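Local coordinates for putative cytoplasmic protein (Salmonella enterica subsp. enterica serovar Typhimurium, PDB 4IQN) that is of unknown function, a putative cytoplasmic protein of the DUF5066 family with a mixed helix and sheet fold, at residues 185-189 against 190-194. Residues are numbered along the deposited sequence; the frame is centred on the assembly and turned at random.
Sequences EDLHL and PQWKA
The indole of Trp192 has Leu189 on one face and Leu187 at its edge. Leu189 sets CD1 almost squarely over the six-membered ring, 3.6 Å from the centroid and only 6° off the ring normal, a CH-pi contact. CG of Leu189 is anti to the carbonyl carbon (chi1 -53°) and CD1 anti to CA, which carries CD1 out over the ring. The two side chains lie side by side and point the same way. Leu187 comes to the rim of the ring, with CB 4.0 Å from Trp192 CZ3 near the ring plane; its carbonyl O also faces this edge, 3.5 Å from Trp192 CE3. Gln191, bent at chi2, folds its amide back toward Leu189, and OE1 stands 3.7 Å from Leu189 CB.

Leu189 is also the N-cap residue of the helix that opens with Pro190. Lys193 N donates to Leu189 O at 3.2 Å with a nearly straight N-H...O angle of 167°, closing the first helical turn. Ahead of it, His188 centres an inverse gamma turn, with a weak bond from Leu189 N back to Leu187 O.

The arrangement thus joins the loop after helix 166-174 to the start of helix 190-207. Leu187 and Trp192 are buried; they touch Asn172 and Glu168 of helix 166-174, and Ser175 and Ser164 in loops, respectively, while Leu189 and Gln191 meet Ile6 in the loop preceding helix 8-18.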
ATOM      1  N   GLU A 185      -2.639 -13.129 -18.234  1.00 23.21           N
ATOM      2  CA  GLU A 185      -2.051 -14.458 -18.428  1.00 23.36           C
ATOM      3  C   GLU A 185      -0.543 -14.423 -18.624  1.00 22.61           C
ATOM      4  O   GLU A 185       0.117 -15.448 -18.444  1.00 25.42           O
ATOM      5  CB  GLU A 185      -2.715 -15.190 -19.635  1.00 25.79           C
ATOM      6  CG  GLU A 185      -4.207 -15.457 -19.460  1.00 37.76           C
ATOM      7  CD  GLU A 185      -4.588 -16.151 -18.141  1.00 45.66           C
ATOM      8  OE1 GLU A 185      -3.859 -17.070 -17.721  1.00 43.79           O
ATOM      9  OE2 GLU A 185      -5.626 -15.782 -17.519  1.00 63.50           O
ATOM     10  N   ASP A 186       0.002 -13.230 -18.937  1.00 19.41           N
ATOM     11  CA  ASP A 186       1.428 -13.040 -19.120  1.00 20.92           C
ATOM     12  C   ASP A 186       2.143 -12.654 -17.832  1.00 19.57           C
ATOM     13  O   ASP A 186       3.350 -12.476 -17.837  1.00 20.64           O
ATOM     14  CB  ASP A 186       1.659 -11.925 -20.147  1.00 23.25           C
ATOM     15  CG  ASP A 186       1.105 -12.281 -21.516  1.00 26.17           C
ATOM     16  OD1 ASP A 186       1.442 -13.376 -21.997  1.00 25.31           O
ATOM     17  OD2 ASP A 186       0.346 -11.494 -22.119  1.00 26.97           O
ATOM     18  N   LEU A 187       1.402 -12.522 -16.747  1.00 18.45           N
ATOM     19  CA  LEU A 187       1.963 -11.964 -15.488  1.00 20.18           C
ATOM     20  C   LEU A 187       2.229 -12.990 -14.394  1.00 17.77           C
ATOM     21  O   LEU A 187       2.420 -12.639 -13.242  1.00 19.03           O
ATOM     22  CB  LEU A 187       1.080 -10.832 -14.993  1.00 17.10           C
ATOM     23  CG  LEU A 187       0.870  -9.680 -15.995  1.00 21.08           C
ATOM     24  CD1 LEU A 187      -0.068  -8.625 -15.429  1.00 20.99           C
ATOM     25  CD2 LEU A 187       2.195  -9.078 -16.386  1.00 22.62           C
ATOM     26  N   HIS A 188       2.265 -14.263 -14.746  1.00 18.66           N
ATOM     27  CA  HIS A 188       2.642 -15.310 -13.788  1.00 18.15           C
ATOM     28  C   HIS A 188       4.151 -15.523 -13.864  1.00 19.26           C
ATOM     29  O   HIS A 188       4.637 -16.504 -14.393  1.00 21.65           O
ATOM     30  CB  HIS A 188       1.879 -16.614 -14.043  1.00 18.57           C
ATOM     31  CG  HIS A 188       0.430 -16.529 -13.739  1.00 22.81           C
ATOM     32  ND1 HIS A 188      -0.495 -16.046 -14.643  1.00 27.63           N
ATOM     33  CD2 HIS A 188      -0.268 -16.867 -12.626  1.00 23.43           C
ATOM     34  CE1 HIS A 188      -1.699 -16.087 -14.096  1.00 23.95           C
ATOM     35  NE2 HIS A 188      -1.586 -16.581 -12.877  1.00 32.82           N
ATOM     36  N   LEU A 189       4.917 -14.546 -13.364  1.00 21.12           N
ATOM     37  CA  LEU A 189       6.345 -14.561 -13.536  1.00 20.93           C
ATOM     38  C   LEU A 189       7.019 -15.232 -12.331  1.00 17.36           C
ATOM     39  O   LEU A 189       6.684 -14.914 -11.179  1.00 18.07           O
ATOM     40  CB  LEU A 189       6.859 -13.130 -13.706  1.00 20.68           C
ATOM     41  CG  LEU A 189       6.188 -12.276 -14.784  1.00 21.91           C
ATOM     42  CD1 LEU A 189       6.874 -10.943 -14.855  1.00 23.45           C
ATOM     43  CD2 LEU A 189       6.299 -12.992 -16.085  1.00 27.71           C
ATOM     44  N   PRO A 190       7.974 -16.152 -12.586  1.00 18.04           N
ATOM     45  CA  PRO A 190       8.605 -16.890 -11.483  1.00 17.56           C
ATOM     46  C   PRO A 190       9.345 -15.972 -10.556  1.00 19.04           C
ATOM     47  O   PRO A 190       9.408 -16.240  -9.365  1.00 19.57           O
ATOM     48  CB  PRO A 190       9.551 -17.858 -12.171  1.00 21.52           C
ATOM     49  CG  PRO A 190       9.585 -17.462 -13.589  1.00 22.59           C
ATOM     50  CD  PRO A 190       8.330 -16.735 -13.891  1.00 19.13           C
ATOM     51  N   GLN A 191       9.879 -14.880 -11.085  1.00 16.77           N
ATOM     52  CA  GLN A 191      10.639 -13.987 -10.169  1.00 16.85           C
ATOM     53  C   GLN A 191       9.745 -13.297  -9.168  1.00 17.51           C
ATOM     54  O   GLN A 191      10.180 -13.023  -8.008  1.00 20.55           O
ATOM     55  CB  GLN A 191      11.554 -13.009 -10.937  1.00 22.93           C
ATOM     56  CG  GLN A 191      10.828 -12.068 -11.841  1.00 24.87           C
ATOM     57  CD  GLN A 191      10.715 -12.567 -13.299  1.00 34.38           C
ATOM     58  OE1 GLN A 191      10.454 -13.778 -13.607  1.00 25.79           O
ATOM     59  NE2 GLN A 191      10.894 -11.610 -14.219  1.00 30.81           N
ATOM     60  N   TRP A 192       8.512 -12.981  -9.575  1.00 17.58           N
ATOM     61  CA  TRP A 192       7.519 -12.456  -8.654  1.00 14.90           C
ATOM     62  C   TRP A 192       7.104 -13.460  -7.610  1.00 16.63           C
ATOM     63  O   TRP A 192       7.061 -13.133  -6.418  1.00 17.86           O
ATOM     64  CB  TRP A 192       6.321 -11.876  -9.378  1.00 14.72           C
ATOM     65  CG  TRP A 192       6.607 -10.587 -10.138  1.00 16.66           C
ATOM     66  CD1 TRP A 192       7.674  -9.719  -9.952  1.00 19.57           C
ATOM     67  CD2 TRP A 192       5.777  -9.986 -11.123  1.00 15.97           C
ATOM     68  NE1 TRP A 192       7.544  -8.639 -10.774  1.00 21.40           N
ATOM     69  CE2 TRP A 192       6.406  -8.781 -11.525  1.00 17.19           C
ATOM     70  CE3 TRP A 192       4.593 -10.382 -11.783  1.00 18.60           C
ATOM     71  CZ2 TRP A 192       5.853  -7.928 -12.479  1.00 18.77           C
ATOM     72  CZ3 TRP A 192       4.070  -9.556 -12.731  1.00 17.07           C
ATOM     73  CH2 TRP A 192       4.714  -8.341 -13.105  1.00 20.16           C
ATOM     74  N   LYS A 193       6.790 -14.694  -8.028  1.00 16.13           N
ATOM     75  CA  LYS A 193       6.430 -15.729  -7.050  1.00 18.20           C
ATOM     76  C   LYS A 193       7.563 -15.955  -6.040  1.00 18.47           C
ATOM     77  O   LYS A 193       7.314 -16.098  -4.833  1.00 19.22           O
ATOM     78  CB  LYS A 193       5.960 -17.067  -7.724  1.00 25.53           C
ATOM     79  CG  LYS A 193       4.895 -17.823  -6.854  1.00 37.24           C
ATOM     80  CD  LYS A 193       3.431 -17.384  -7.167  1.00 40.93           C
ATOM     81  CE  LYS A 193       2.399 -17.338  -6.006  1.00 41.58           C
ATOM     82  NZ  LYS A 193       2.117 -18.542  -5.127  1.00 39.16           N
ATOM     83  N   ALA A 194       8.785 -15.980  -6.527  1.00 19.25           N
ATOM     84  CA  ALA A 194       9.975 -16.189  -5.689  1.00 21.57           C
ATOM     85  C   ALA A 194      10.120 -15.060  -4.666  1.00 19.48           C
ATOM     86  O   ALA A 194      10.448 -15.324  -3.526  1.00 19.86           O
ATOM     87  CB  ALA A 194      11.215 -16.269  -6.523  1.00 24.03           C
TER